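Local atomic coordinates of PmbA-related protein (Thermotoga maritima, PDB entry 1VL4), a protein that is of uncertain function but belongs to the PmbA/TldD (peptidase U62) family, whose members are generally assigned metallopeptidase activity. Residues R41-R46 and V154-M159; G179-A184 and Y199-T204; M116-G121 and L285-K290; G340-N345 and S429-A434; V148-T153 and M185-D190. All blocks are in the same frame, centred on the assembly; numbering follows the deposited sequence. Where two conformers were deposited one is given.

In the fold
Contacts 1, 2 and 5 share one antiparallel sheet. Contact 1 pairs strand 32-48 with strand 148-167, contact 5 pairs the start of 148-167 with the end of 172-188, and contact 2 adds the outer strand 194-202. Contacts 1 and 2, about 9 Å apart between centres, are stitched together by probable hydrogen bonds from Phe183 N to Met155 O (2.8 Å) and Phe181 N to Lys157 O (2.9 Å). Contact 5 is about 21 Å from both, centre to centre. Contacts 3 and 4 lead to the C-terminal sequence region: Arg203 NE of contact 2 reaches Pro289 O of contact 3 and Leu285 N of contact 3 reaches Asn345 O of contact 4, both at 2.9 Å.

Contact 1 of 5, residues R41-R46 and V154-M159; sequences REFSLR and VMYKDM
Phe43 faces Asp158 and Leu45 faces Tyr156 in two antiparallel hydrogen-bonded pairs, and the backbone polar atoms of all four residues are satisfied across the strands. Phe43 N gives its proton to Asp158 O at 2.9 Å and Phe43 O receives Asp158 N at 2.8 Å; Leu45 N meets Tyr156 O at 2.9 Å, and Tyr156 N returns to Leu45 O at 2.8 Å. Between them Ser44 and Lys157 form a non-hydrogen-bonded pair, and Ser44 turns its backbone bonding outward to Thr56 on strand 51-69. On the face of Phe43, Leu45 and Tyr156 the contact is buried under helix 128-143. There Phe43 CD1 comes within 4.0 Å of Tyr156 CE1, the two side chains crossing at about a right angle with the tyrosine carbon at the edge of the phenylalanine ring; Leu45 CG rests 3.9 Å from Tyr156 CB. The phenol is tied down by its own strand: Tyr156 OH donates to Asp158 OD2 at 2.5 Å, using the lone pair of OD2 that points away from OD1, and Lys131 forms a salt bridge to the same buried oxygen. The other face carries charge. Lys157 runs fully extended to place NZ 3.3 Å from Glu42 OE1, a salt bridge with only a weak hydrogen bond. The arginines look elsewhere, Arg46 to Asp53 and Arg41 to Asp57 and to Glu90 of the second subunit. The arrangement is that of two central neighbours in a long antiparallel sheet packed on one side by a helix.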
# COMPACT_ATOMS: atom_id res chain seq x y z
N ARG A 41 11.10 -9.93 13.35
CA ARG A 41 10.22 -10.96 13.84
C ARG A 41 9.01 -10.22 14.36
O ARG A 41 9.16 -9.22 15.13
CB ARG A 41 11.00 -11.61 14.97
CG ARG A 41 10.64 -12.96 15.37
CD ARG A 41 10.39 -13.99 14.27
NE ARG A 41 9.71 -15.06 14.94
CZ ARG A 41 8.45 -14.99 15.37
NH1 ARG A 41 7.69 -13.91 15.12
NH2 ARG A 41 7.94 -16.01 16.04
N GLU A 42 7.83 -10.63 13.93
CA GLU A 42 6.64 -9.91 14.30
C GLU A 42 5.47 -10.85 14.56
O GLU A 42 5.37 -11.92 13.95
CB GLU A 42 6.25 -8.87 13.23
CG GLU A 42 5.89 -9.50 11.88
CD GLU A 42 6.03 -8.51 10.72
OE1 GLU A 42 5.15 -7.63 10.62
OE2 GLU A 42 6.99 -8.62 9.91
N PHE A 43 4.61 -10.41 15.48
CA PHE A 43 3.44 -11.11 15.76
C PHE A 43 2.31 -10.11 15.84
O PHE A 43 2.41 -9.13 16.54
CB PHE A 43 3.58 -11.88 17.06
CG PHE A 43 2.38 -12.69 17.38
CD1 PHE A 43 1.28 -12.10 18.02
CD2 PHE A 43 2.29 -14.01 17.01
CE1 PHE A 43 0.17 -12.81 18.29
CE2 PHE A 43 1.12 -14.75 17.30
CZ PHE A 43 0.06 -14.12 17.92
N SER A 44 1.23 -10.37 15.13
CA SER A 44 0.07 -9.52 15.23
C SER A 44 -1.19 -10.33 15.25
O SER A 44 -1.23 -11.43 14.73
CB SER A 44 0.01 -8.61 14.01
OG SER A 44 -0.26 -9.35 12.85
N LEU A 45 -2.22 -9.77 15.86
CA LEU A 45 -3.52 -10.31 15.83
C LEU A 45 -4.64 -9.26 15.85
O LEU A 45 -4.51 -8.15 16.43
CB LEU A 45 -3.70 -11.34 16.92
CG LEU A 45 -3.74 -10.89 18.35
CD1 LEU A 45 -5.16 -10.38 18.69
CD2 LEU A 45 -3.38 -12.08 19.24
N ARG A 46 -5.74 -9.64 15.19
CA ARG A 46 -6.94 -8.78 15.09
C ARG A 46 -8.17 -9.54 15.43
O ARG A 46 -8.38 -10.65 14.93
CB ARG A 46 -7.03 -8.23 13.68
CG ARG A 46 -8.21 -7.31 13.41
CD ARG A 46 -8.21 -6.86 11.94
NE ARG A 46 -9.10 -7.69 11.10
CZ ARG A 46 -8.98 -7.85 9.78
NH1 ARG A 46 -7.98 -7.28 9.10
NH2 ARG A 46 -9.86 -8.60 9.13
N VAL A 154 -10.16 -4.87 17.45
CA VAL A 154 -9.07 -4.77 18.42
C VAL A 154 -7.84 -5.34 17.72
O VAL A 154 -7.89 -6.42 17.10
CB VAL A 154 -9.35 -5.55 19.72
CG1 VAL A 154 -8.12 -5.63 20.58
CG2 VAL A 154 -10.49 -4.94 20.49
N MET A 155 -6.77 -4.60 17.78
CA MET A 155 -5.53 -5.05 17.20
C MET A 155 -4.33 -4.99 18.16
O MET A 155 -4.05 -3.98 18.79
CB MET A 155 -5.27 -4.28 15.92
CG MET A 155 -4.25 -4.94 14.99
SD MET A 155 -3.69 -3.75 13.76
CE MET A 155 -5.39 -3.26 13.22
N TYR A 156 -3.59 -6.09 18.17
CA TYR A 156 -2.34 -6.25 18.90
C TYR A 156 -1.20 -6.44 17.89
O TYR A 156 -1.31 -7.23 16.94
CB TYR A 156 -2.45 -7.50 19.84
CG TYR A 156 -1.11 -7.86 20.50
CD1 TYR A 156 -0.16 -8.66 19.84
CD2 TYR A 156 -0.77 -7.35 21.76
CE1 TYR A 156 1.09 -8.94 20.40
CE2 TYR A 156 0.43 -7.66 22.34
CZ TYR A 156 1.37 -8.45 21.65
OH TYR A 156 2.61 -8.71 22.23
N LYS A 157 -0.06 -5.82 18.15
CA LYS A 157 1.13 -6.13 17.44
C LYS A 157 2.40 -6.00 18.28
O LYS A 157 2.53 -5.07 19.06
CB LYS A 157 1.27 -5.22 16.21
CG LYS A 157 2.44 -5.68 15.33
CD LYS A 157 2.42 -5.08 13.92
CE LYS A 157 3.57 -5.62 13.10
NZ LYS A 157 3.62 -4.95 11.75
N ASP A 158 3.32 -6.95 18.12
CA ASP A 158 4.67 -6.73 18.58
C ASP A 158 5.69 -7.06 17.53
O ASP A 158 5.41 -7.78 16.55
CB ASP A 158 4.95 -7.47 19.91
CG ASP A 158 4.97 -8.97 19.79
OD1 ASP A 158 5.75 -9.52 19.00
OD2 ASP A 158 4.22 -9.65 20.54
N MET A 159 6.88 -6.46 17.66
CA MET A 159 7.94 -6.55 16.64
C MET A 159 9.31 -6.45 17.32
O MET A 159 9.48 -5.65 18.27
CB MET A 159 7.76 -5.42 15.57
CG MET A 159 8.51 -5.67 14.22
SD MET A 159 7.73 -4.90 12.76
CE MET A 159 8.71 -5.64 11.46

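Contact 2 of 5, residues G179-A184 and Y199-T204; sequences GGFLFA and YELART
This contact is the regular antiparallel pairing of Gly179-Ala184 with Tyr199-Ala202, the two arms of a beta hairpin in which 194-202 is the outermost strand of the sheet within the chain. Gly180 and Ala202 exchange two bonds, Gly180 N to Ala202 O at 2.8 Å and Ala202 N to Gly180 O at 2.9 Å; Leu182 and Glu200 repeat the pattern with Leu182 N to Glu200 O at 3.2 Å and Glu200 N to Leu182 O at 3.0 Å. At the end of the pairing Gly179, without a side chain, brings its CA to 3.2 Å from Ala202 O. The aromatic side chains gather on the face shared by Phe181, Phe183, Tyr199 and Leu201. Both phenylalanines hold CG anti to the backbone N (chi1 164° and 165°), and Tyr199 CB touches both rings: Phe181 CE1 is 3.8 Å from it, and it lies at the edge of the Phe183 ring, 4.0 Å from CD1. Leu201 touches the same Phe181 ring with CD2, 3.9 Å from CD1. The Tyr199 ring itself leads away from the neighbouring strand and makes a cation-pi contact with Lys427. On the reverse face Leu182 and Glu200 pack on Ile213 of helix 210-223, while the Glu200 carboxylate accepts a bond from Asn209 N. Arg203, just past the strand, turns to Pro289 O and His288 O. One face aromatic and the other helix-covered, the pairing is an edge hairpin closing an antiparallel sheet.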
# COMPACT_ATOMS: atom_id res chain seq x y z
N GLY A 179 9.13 -3.51 20.51
CA GLY A 179 7.99 -2.73 20.93
C GLY A 179 6.72 -3.37 20.47
O GLY A 179 6.73 -4.43 19.87
N GLY A 180 5.63 -2.73 20.83
CA GLY A 180 4.29 -3.24 20.56
C GLY A 180 3.26 -2.14 20.68
O GLY A 180 3.57 -1.02 21.11
N PHE A 181 2.03 -2.52 20.39
CA PHE A 181 0.88 -1.63 20.10
C PHE A 181 -0.36 -2.44 20.42
O PHE A 181 -0.41 -3.67 20.14
CB PHE A 181 1.02 -1.28 18.60
CG PHE A 181 -0.17 -0.70 17.92
CD1 PHE A 181 -0.35 0.69 17.88
CD2 PHE A 181 -1.03 -1.52 17.16
CE1 PHE A 181 -1.44 1.27 17.14
CE2 PHE A 181 -2.09 -0.98 16.44
CZ PHE A 181 -2.29 0.44 16.41
N LEU A 182 -1.34 -1.81 21.06
CA LEU A 182 -2.63 -2.37 21.25
C LEU A 182 -3.62 -1.26 20.96
O LEU A 182 -3.46 -0.15 21.46
CB LEU A 182 -2.81 -2.86 22.67
CG LEU A 182 -4.06 -3.64 23.06
CD1 LEU A 182 -4.37 -4.83 22.15
CD2 LEU A 182 -3.98 -4.10 24.53
N PHE A 183 -4.64 -1.61 20.17
CA PHE A 183 -5.59 -0.65 19.60
C PHE A 183 -6.97 -1.26 19.76
O PHE A 183 -7.18 -2.47 19.65
CB PHE A 183 -5.30 -0.37 18.10
CG PHE A 183 -6.45 0.33 17.32
CD1 PHE A 183 -6.53 1.73 17.27
CD2 PHE A 183 -7.40 -0.40 16.64
CE1 PHE A 183 -7.51 2.36 16.59
CE2 PHE A 183 -8.41 0.23 15.96
CZ PHE A 183 -8.46 1.63 15.92
N ALA A 184 -7.95 -0.40 20.02
CA ALA A 184 -9.34 -0.81 20.04
C ALA A 184 -10.22 0.28 19.44
O ALA A 184 -9.94 1.48 19.60
CB ALA A 184 -9.77 -1.11 21.45
N TYR A 199 -5.40 3.90 21.18
CA TYR A 199 -4.25 3.00 21.10
C TYR A 199 -3.21 3.43 22.12
O TYR A 199 -3.17 4.62 22.56
CB TYR A 199 -3.60 3.00 19.69
CG TYR A 199 -3.01 4.33 19.30
CD1 TYR A 199 -1.68 4.68 19.60
CD2 TYR A 199 -3.78 5.27 18.64
CE1 TYR A 199 -1.18 5.98 19.26
CE2 TYR A 199 -3.29 6.52 18.30
CZ TYR A 199 -2.01 6.87 18.63
OH TYR A 199 -1.61 8.13 18.24
N GLU A 200 -2.37 2.48 22.49
CA GLU A 200 -1.13 2.80 23.22
C GLU A 200 0.04 2.13 22.45
O GLU A 200 -0.10 1.04 21.89
CB GLU A 200 -1.20 2.29 24.67
CG GLU A 200 -1.99 3.19 25.68
CD GLU A 200 -2.41 2.50 27.03
OE1 GLU A 200 -1.86 1.42 27.43
OE2 GLU A 200 -3.32 3.08 27.71
N LEU A 201 1.16 2.84 22.36
CA LEU A 201 2.47 2.29 21.88
C LEU A 201 3.33 2.05 23.11
O LEU A 201 3.25 2.82 24.08
CB LEU A 201 3.13 3.28 20.93
CG LEU A 201 2.48 3.27 19.56
CD1 LEU A 201 2.57 4.64 18.91
CD2 LEU A 201 3.11 2.20 18.69
N ALA A 202 4.06 0.94 23.13
CA ALA A 202 4.87 0.57 24.26
C ALA A 202 6.16 -0.16 23.86
O ALA A 202 6.21 -0.90 22.87
CB ALA A 202 4.06 -0.31 25.18
N ARG A 203 7.17 0.01 24.69
CA ARG A 203 8.44 -0.72 24.59
C ARG A 203 8.35 -2.05 25.35
O ARG A 203 9.05 -3.04 25.06
CB ARG A 203 9.55 0.18 25.17
CG ARG A 203 10.91 -0.35 24.91
CD ARG A 203 11.51 0.09 23.65
NE ARG A 203 11.51 1.55 23.36
CZ ARG A 203 11.76 2.00 22.13
NH1 ARG A 203 12.10 1.15 21.19
NH2 ARG A 203 11.73 3.28 21.83
N THR A 204 7.48 -2.11 26.36
CA THR A 204 7.30 -3.34 27.12
C THR A 204 5.79 -3.65 27.30
O THR A 204 4.98 -2.73 27.27
CB THR A 204 7.97 -3.18 28.50
OG1 THR A 204 8.00 -4.44 29.17
CG2 THR A 204 7.20 -2.23 29.34

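Contact 3 of 5, residues M116-G121 and L285-K290; sequences METYVG and LPYHPK
Two irregular segments pass without hydrogen bonding to each other; the closest pair of CA atoms, Met116 and Tyr287, is 7.0 Å apart, so side chains carry the contact. Its centre is a Met-aromatic pair, Met116 with Tyr287, next to an inverse gamma turn centred on Glu117 (phi -91°, psi 76°) and closed by a weak bond from Thr118 N to Met116 O. The two side chains slide past each other in opposite directions. Met116 CB lies 3.8 Å from Tyr287 CD1, while its sulfur, farther along, sits beside the root of the tyrosine: SD is 5.3 Å from the ring centroid and well off the ring normal, at 64°. The thioether then bends, and CE comes to 3.7 Å from Pro286 CB, the methionine crossing the proline at about a right angle. The CD1-CE1 edge of the Tyr287 ring also meets the turn. Thr118 CG2 lies near the ring plane, 4.1 Å from CD1. Thr118 OG1 is engaged by Gln176 O on strand 172-188, which fixes the turn to the sheet, whereas Leu285 and Pro286 belong to the C-terminal sequence region; Arg203 adds a weak bond to Thr118 O. At the ring edge, Glu117 O stands 3.7 Å from Tyr287 CE1.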
# COMPACT_ATOMS: atom_id res chain seq x y z
N MET A 116 20.98 4.25 23.45
CA MET A 116 19.54 4.33 23.73
C MET A 116 18.95 2.92 23.93
O MET A 116 19.39 1.96 23.28
CB MET A 116 18.80 5.12 22.66
CG MET A 116 19.02 4.64 21.29
SD MET A 116 18.15 5.48 19.95
CE MET A 116 19.03 7.04 19.88
N GLU A 117 17.99 2.82 24.86
CA GLU A 117 17.40 1.54 25.24
C GLU A 117 16.19 1.26 24.36
O GLU A 117 15.06 1.44 24.77
CB GLU A 117 17.08 1.44 26.77
CG GLU A 117 16.95 -0.06 27.15
CD GLU A 117 16.40 -0.39 28.55
OE1 GLU A 117 15.55 0.36 29.09
OE2 GLU A 117 16.80 -1.46 29.06
N THR A 118 16.45 0.85 23.14
CA THR A 118 15.44 0.60 22.14
C THR A 118 15.04 -0.88 22.15
O THR A 118 14.03 -1.22 21.60
CB THR A 118 15.94 0.99 20.72
OG1 THR A 118 17.23 0.39 20.47
CG2 THR A 118 16.09 2.50 20.62
N TYR A 119 15.81 -1.72 22.83
CA TYR A 119 15.49 -3.14 22.88
C TYR A 119 15.39 -3.53 24.31
O TYR A 119 16.38 -3.49 25.02
CB TYR A 119 16.57 -3.95 22.18
CG TYR A 119 16.34 -5.42 22.32
CD1 TYR A 119 15.26 -6.03 21.63
CD2 TYR A 119 17.06 -6.18 23.22
CE1 TYR A 119 15.01 -7.39 21.79
CE2 TYR A 119 16.79 -7.54 23.38
CZ TYR A 119 15.76 -8.13 22.67
OH TYR A 119 15.50 -9.50 22.84
N VAL A 120 14.21 -3.93 24.74
CA VAL A 120 14.03 -4.39 26.12
C VAL A 120 13.95 -5.89 26.25
O VAL A 120 14.47 -6.40 27.20
CB VAL A 120 12.83 -3.66 26.77
CG1 VAL A 120 12.57 -4.15 28.19
CG2 VAL A 120 13.12 -2.15 26.79
N GLY A 121 13.32 -6.60 25.33
CA GLY A 121 13.28 -8.06 25.39
C GLY A 121 12.09 -8.67 26.12
O GLY A 121 12.02 -9.86 26.27
N LEU A 285 13.82 14.26 17.50
CA LEU A 285 14.44 13.56 18.62
C LEU A 285 14.86 12.16 18.17
O LEU A 285 14.05 11.43 17.61
CB LEU A 285 13.42 13.40 19.76
CG LEU A 285 13.46 14.28 20.97
CD1 LEU A 285 13.63 15.78 20.70
CD2 LEU A 285 12.24 13.96 21.79
N PRO A 286 16.13 11.75 18.43
CA PRO A 286 16.54 10.35 18.12
C PRO A 286 15.77 9.27 18.90
O PRO A 286 15.64 8.14 18.46
CB PRO A 286 18.01 10.32 18.53
CG PRO A 286 18.45 11.79 18.46
CD PRO A 286 17.26 12.59 18.87
N TYR A 287 15.35 9.62 20.10
CA TYR A 287 14.78 8.67 21.01
C TYR A 287 13.70 9.24 21.88
O TYR A 287 13.82 10.34 22.38
CB TYR A 287 15.86 8.06 21.87
CG TYR A 287 15.38 7.20 23.00
CD1 TYR A 287 15.12 5.82 22.84
CD2 TYR A 287 15.27 7.74 24.27
CE1 TYR A 287 14.68 5.04 23.92
CE2 TYR A 287 14.81 6.99 25.33
CZ TYR A 287 14.54 5.64 25.16
OH TYR A 287 14.19 4.95 26.28
N HIS A 288 12.65 8.43 22.05
CA HIS A 288 11.67 8.56 23.11
C HIS A 288 11.30 7.12 23.53
O HIS A 288 11.20 6.23 22.68
CB HIS A 288 10.44 9.31 22.58
CG HIS A 288 9.40 9.57 23.63
ND1 HIS A 288 8.61 8.57 24.17
CD2 HIS A 288 9.04 10.72 24.25
CE1 HIS A 288 7.78 9.10 25.05
NE2 HIS A 288 8.00 10.41 25.10
N PRO A 289 11.13 6.87 24.81
CA PRO A 289 10.83 5.54 25.30
C PRO A 289 9.70 4.79 24.61
O PRO A 289 9.81 3.60 24.45
CB PRO A 289 10.46 5.78 26.77
CG PRO A 289 11.22 7.01 27.13
CD PRO A 289 11.29 7.84 25.92
N LYS A 290 8.68 5.50 24.14
CA LYS A 290 7.51 4.92 23.44
C LYS A 290 7.51 5.26 21.93
O LYS A 290 6.58 4.91 21.22
CB LYS A 290 6.21 5.47 24.05
CG LYS A 290 5.95 5.07 25.46
CD LYS A 290 4.56 5.52 25.87
CE LYS A 290 4.38 5.67 27.39
NZ LYS A 290 3.55 6.88 27.70

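Contact 4 of 5, residues G340-N345 and S429-A434; sequences GIRPVN and SQHTIA
Asn345 and Ile433 meet where strand 345-348 and strand 432-434 begin to run side by side in the same direction within a mixed sheet. The side chains cross obliquely, Asn345 CB to Ile433 CD1 at 3.9 Å, a small apolar contact next to a hydrated polar one. Asn345 holds CG anti to its carbonyl carbon (chi1 -63°), and OD1 faces two waters. Water 1 lies 2.7 Å from Asn345 OD1 and 2.7 Å from Gln430 O, thus bridging the asparagine to the turn before the second strand; water 2 is also 2.7 Å from OD1 but reaches Ser429 O only weakly. Each water has more acceptors around it than protons to give, and the bonds probably do not all form at once. The amide nitrogen faces the other neighbour, with Asn345 ND2 donating to Leu285 O and Ser294 OG, so this buried side chain is gripped at both ends. The parallel register is carried one residue farther on: His431 and Ile433 both bond through their backbones to Leu346. The turn Ser429-Thr432 that leads into the second strand is closed by a bond from Ser429 N to Thr432 O, 2.7 Å. Arg342 also approaches the imidazole without bonding to it, NH1 being 4.4 Å from His431 ND1. The guanidinium is held instead by a weak bond from Arg342 NH1 to Pro343 O, 3.3 Å, and by a cation-pi contact with Phe337, while Gln430 CB covers one face of the His431 ring toward its rim.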
# COMPACT_ATOMS: atom_id res chain seq x y z
N GLY A 340 12.93 8.32 1.86
CA GLY A 340 12.87 9.73 2.02
C GLY A 340 13.54 10.19 3.29
O GLY A 340 13.61 9.45 4.30
N ILE A 341 14.03 11.42 3.22
CA ILE A 341 14.50 12.12 4.40
C ILE A 341 13.33 12.26 5.38
O ILE A 341 12.25 12.75 5.03
CB ILE A 341 15.06 13.50 4.02
CG1 ILE A 341 16.31 13.31 3.13
CG2 ILE A 341 15.36 14.30 5.24
CD1 ILE A 341 16.72 14.52 2.36
N ARG A 342 13.52 11.81 6.61
CA ARG A 342 12.52 12.01 7.63
C ARG A 342 13.10 12.18 9.03
O ARG A 342 14.20 11.77 9.30
CB ARG A 342 11.46 10.89 7.61
CG ARG A 342 11.94 9.56 8.11
CD ARG A 342 10.80 8.52 8.32
NE ARG A 342 11.32 7.15 8.45
CZ ARG A 342 11.91 6.64 9.53
NH1 ARG A 342 12.09 7.36 10.65
NH2 ARG A 342 12.34 5.38 9.47
N PRO A 343 12.31 12.80 9.92
CA PRO A 343 12.64 12.86 11.33
C PRO A 343 12.54 11.48 11.94
O PRO A 343 11.93 10.59 11.36
CB PRO A 343 11.55 13.80 11.93
CG PRO A 343 10.48 13.82 10.99
CD PRO A 343 10.99 13.40 9.63
N VAL A 344 13.13 11.32 13.11
CA VAL A 344 13.04 10.05 13.82
C VAL A 344 11.75 10.15 14.67
O VAL A 344 10.79 9.45 14.41
CB VAL A 344 14.32 9.76 14.66
CG1 VAL A 344 14.17 8.49 15.43
CG2 VAL A 344 15.57 9.67 13.72
N ASN A 345 11.76 11.01 15.68
CA ASN A 345 10.55 11.37 16.40
C ASN A 345 10.34 12.85 16.21
O ASN A 345 11.17 13.65 16.62
CB ASN A 345 10.68 11.07 17.87
CG ASN A 345 10.87 9.57 18.18
OD1 ASN A 345 9.90 8.82 18.19
ND2 ASN A 345 12.14 9.17 18.48
N SER A 429 2.97 8.92 18.78
CA SER A 429 2.49 8.11 17.71
C SER A 429 3.72 7.45 17.07
O SER A 429 4.77 7.34 17.71
CB SER A 429 1.71 8.96 16.68
OG SER A 429 0.99 8.14 15.80
N GLN A 430 3.61 7.08 15.80
CA GLN A 430 4.65 6.33 15.12
C GLN A 430 5.89 7.13 14.85
O GLN A 430 7.00 6.65 15.10
CB GLN A 430 4.12 5.75 13.80
CG GLN A 430 3.07 4.68 14.05
CD GLN A 430 2.90 3.75 12.86
OE1 GLN A 430 3.51 3.94 11.80
NE2 GLN A 430 2.09 2.71 13.04
N HIS A 431 5.69 8.32 14.30
CA HIS A 431 6.79 9.20 13.94
C HIS A 431 6.61 10.63 14.48
O HIS A 431 7.42 11.49 14.23
CB HIS A 431 6.93 9.22 12.42
CG HIS A 431 6.82 7.85 11.79
ND1 HIS A 431 7.86 6.94 11.79
CD2 HIS A 431 5.77 7.23 11.18
CE1 HIS A 431 7.47 5.83 11.20
NE2 HIS A 431 6.20 5.97 10.82
N THR A 432 5.50 10.87 15.16
CA THR A 432 5.16 12.18 15.70
C THR A 432 4.81 12.02 17.18
O THR A 432 4.40 10.95 17.66
CB THR A 432 4.00 12.84 14.93
OG1 THR A 432 2.87 11.98 14.91
CG2 THR A 432 4.38 13.16 13.50
N ILE A 433 5.03 13.10 17.92
CA ILE A 433 4.74 13.21 19.34
C ILE A 433 4.24 14.60 19.60
O ILE A 433 4.84 15.57 19.12
CB ILE A 433 6.01 13.06 20.12
CG1 ILE A 433 6.66 11.68 19.81
CG2 ILE A 433 5.77 13.32 21.61
CD1 ILE A 433 7.93 11.47 20.60
N ALA A 434 3.16 14.73 20.36
CA ALA A 434 2.53 16.04 20.52
C ALA A 434 1.55 16.09 21.64
O ALA A 434 0.92 15.10 21.93
CB ALA A 434 1.82 16.48 19.21
O HOH W 1 9.14 6.65 16.81
O HOH W 2 7.43 9.37 17.36

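Contact 5 of 5, residues V148-T153 and M185-D190; sequences VVMVPT and MAIARD
Val149 and Met150 both face Ile187, a classic beta bulge in the hairpin of strands 148-167 and 172-188. Ile187 O takes two donors: Val149 N at 2.8 Å, and Met150 N more weakly at 3.4 Å. Ile187 N returns a nearly straight bond to Met150 O (176° at the hydrogen). A second register shift, another bulge, falls between Met150 and Thr153; there Pro152 N has no proton to offer Met185 O, and regular pairing resumes with Met185 N bonded to Thr153 O. The tight part of the contact surrounds Ile187. Its CG1 is anti to the carbonyl carbon (chi1 -61°), and CD1 at the end of the branch lies 3.4 Å from Pro152 CG, with Met150 CG alongside at 4.0 Å. The model is strained around this proline, so part of that tightness is doubtful. Pro152 CG also meets the end of Met185. On the reverse face Val148 CG1 touches Ala186 CB, and there the sheet is roofed: Val148 packs on helix 210-223 and Val151 on helix 128-143. On the solvent side Val149, Met150 and Arg189 are exposed. Val149 CG2 leans on Ile187 CG2 at 3.6 Å, while its other methyl serves the arginine. Arg189 bends back at chi3 (-72°), its NH1 bonding to Glu146 O, and Val149 CG1 sits over the centre of one guanidinium face, 3.5 Å from Arg189 CZ.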
# COMPACT_ATOMS: atom_id res chain seq x y z
N VAL A 148 -22.45 0.69 23.99
CA VAL A 148 -21.60 0.18 22.91
C VAL A 148 -22.34 -0.93 22.17
O VAL A 148 -22.78 -1.92 22.79
CB VAL A 148 -20.24 -0.33 23.44
CG1 VAL A 148 -19.40 -0.87 22.32
CG2 VAL A 148 -19.54 0.80 24.12
N VAL A 149 -22.51 -0.75 20.85
CA VAL A 149 -23.28 -1.68 20.03
C VAL A 149 -22.33 -2.70 19.40
O VAL A 149 -22.73 -3.81 19.08
CB VAL A 149 -24.14 -0.98 18.91
CG1 VAL A 149 -25.18 -0.10 19.54
CG2 VAL A 149 -23.33 -0.14 17.96
N MET A 150 -21.09 -2.31 19.20
CA MET A 150 -20.10 -3.28 18.82
C MET A 150 -18.69 -2.76 18.96
O MET A 150 -18.43 -1.56 19.24
CB MET A 150 -20.34 -3.74 17.40
CG MET A 150 -19.90 -2.80 16.33
SD MET A 150 -20.28 -3.55 14.73
CE MET A 150 -21.79 -2.66 14.34
N VAL A 151 -17.75 -3.68 18.73
CA VAL A 151 -16.33 -3.39 18.83
C VAL A 151 -15.67 -3.94 17.57
O VAL A 151 -15.24 -5.09 17.52
CB VAL A 151 -15.74 -3.96 20.14
CG1 VAL A 151 -14.31 -3.53 20.29
CG2 VAL A 151 -16.57 -3.51 21.34
N PRO A 152 -15.65 -3.13 16.51
CA PRO A 152 -15.36 -3.74 15.21
C PRO A 152 -13.93 -4.24 15.11
O PRO A 152 -13.65 -5.17 14.36
CB PRO A 152 -15.58 -2.59 14.23
CG PRO A 152 -16.35 -1.54 15.03
CD PRO A 152 -15.89 -1.68 16.40
N THR A 153 -13.03 -3.61 15.85
CA THR A 153 -11.65 -3.94 15.80
C THR A 153 -10.97 -3.84 17.16
O THR A 153 -11.15 -2.91 17.89
CB THR A 153 -10.90 -3.07 14.75
OG1 THR A 153 -11.41 -3.36 13.46
CG2 THR A 153 -9.42 -3.36 14.72
N MET A 185 -11.28 -0.16 18.76
CA MET A 185 -12.28 0.77 18.19
C MET A 185 -13.67 0.28 18.57
O MET A 185 -14.01 -0.91 18.38
CB MET A 185 -12.15 0.89 16.66
CG MET A 185 -13.00 2.05 16.08
SD MET A 185 -13.84 1.55 14.57
CE MET A 185 -15.44 2.35 14.70
N ALA A 186 -14.49 1.20 19.10
CA ALA A 186 -15.83 0.89 19.51
C ALA A 186 -16.87 1.74 18.75
O ALA A 186 -16.57 2.81 18.25
CB ALA A 186 -15.97 1.04 20.99
N ILE A 187 -18.06 1.19 18.58
CA ILE A 187 -19.23 1.93 18.01
C ILE A 187 -20.35 2.05 19.03
O ILE A 187 -20.81 1.03 19.56
CB ILE A 187 -19.75 1.25 16.73
CG1 ILE A 187 -18.64 1.23 15.67
CG2 ILE A 187 -21.04 1.96 16.20
CD1 ILE A 187 -18.98 0.56 14.39
N ALA A 188 -20.80 3.30 19.27
CA ALA A 188 -21.88 3.63 20.22
C ALA A 188 -23.21 3.87 19.48
O ALA A 188 -23.25 4.34 18.34
CB ALA A 188 -21.49 4.84 21.04
N ARG A 189 -24.31 3.51 20.14
CA ARG A 189 -25.63 3.64 19.58
C ARG A 189 -26.08 5.10 19.52
O ARG A 189 -26.07 5.79 20.52
CB ARG A 189 -26.60 2.85 20.44
CG ARG A 189 -28.03 2.91 19.96
CD ARG A 189 -28.94 2.19 20.90
NE ARG A 189 -28.79 0.75 20.83
CZ ARG A 189 -28.03 0.02 21.65
NH1 ARG A 189 -27.37 0.56 22.69
NH2 ARG A 189 -27.96 -1.27 21.46
N ASP A 190 -26.49 5.56 18.32
CA ASP A 190 -27.03 6.91 18.16
C ASP A 190 -27.80 7.02 16.83
O ASP A 190 -27.72 6.12 16.00
CB ASP A 190 -25.88 7.93 18.25
CG ASP A 190 -26.34 9.35 18.49
OD1 ASP A 190 -27.49 9.55 18.93
OD2 ASP A 190 -25.54 10.29 18.23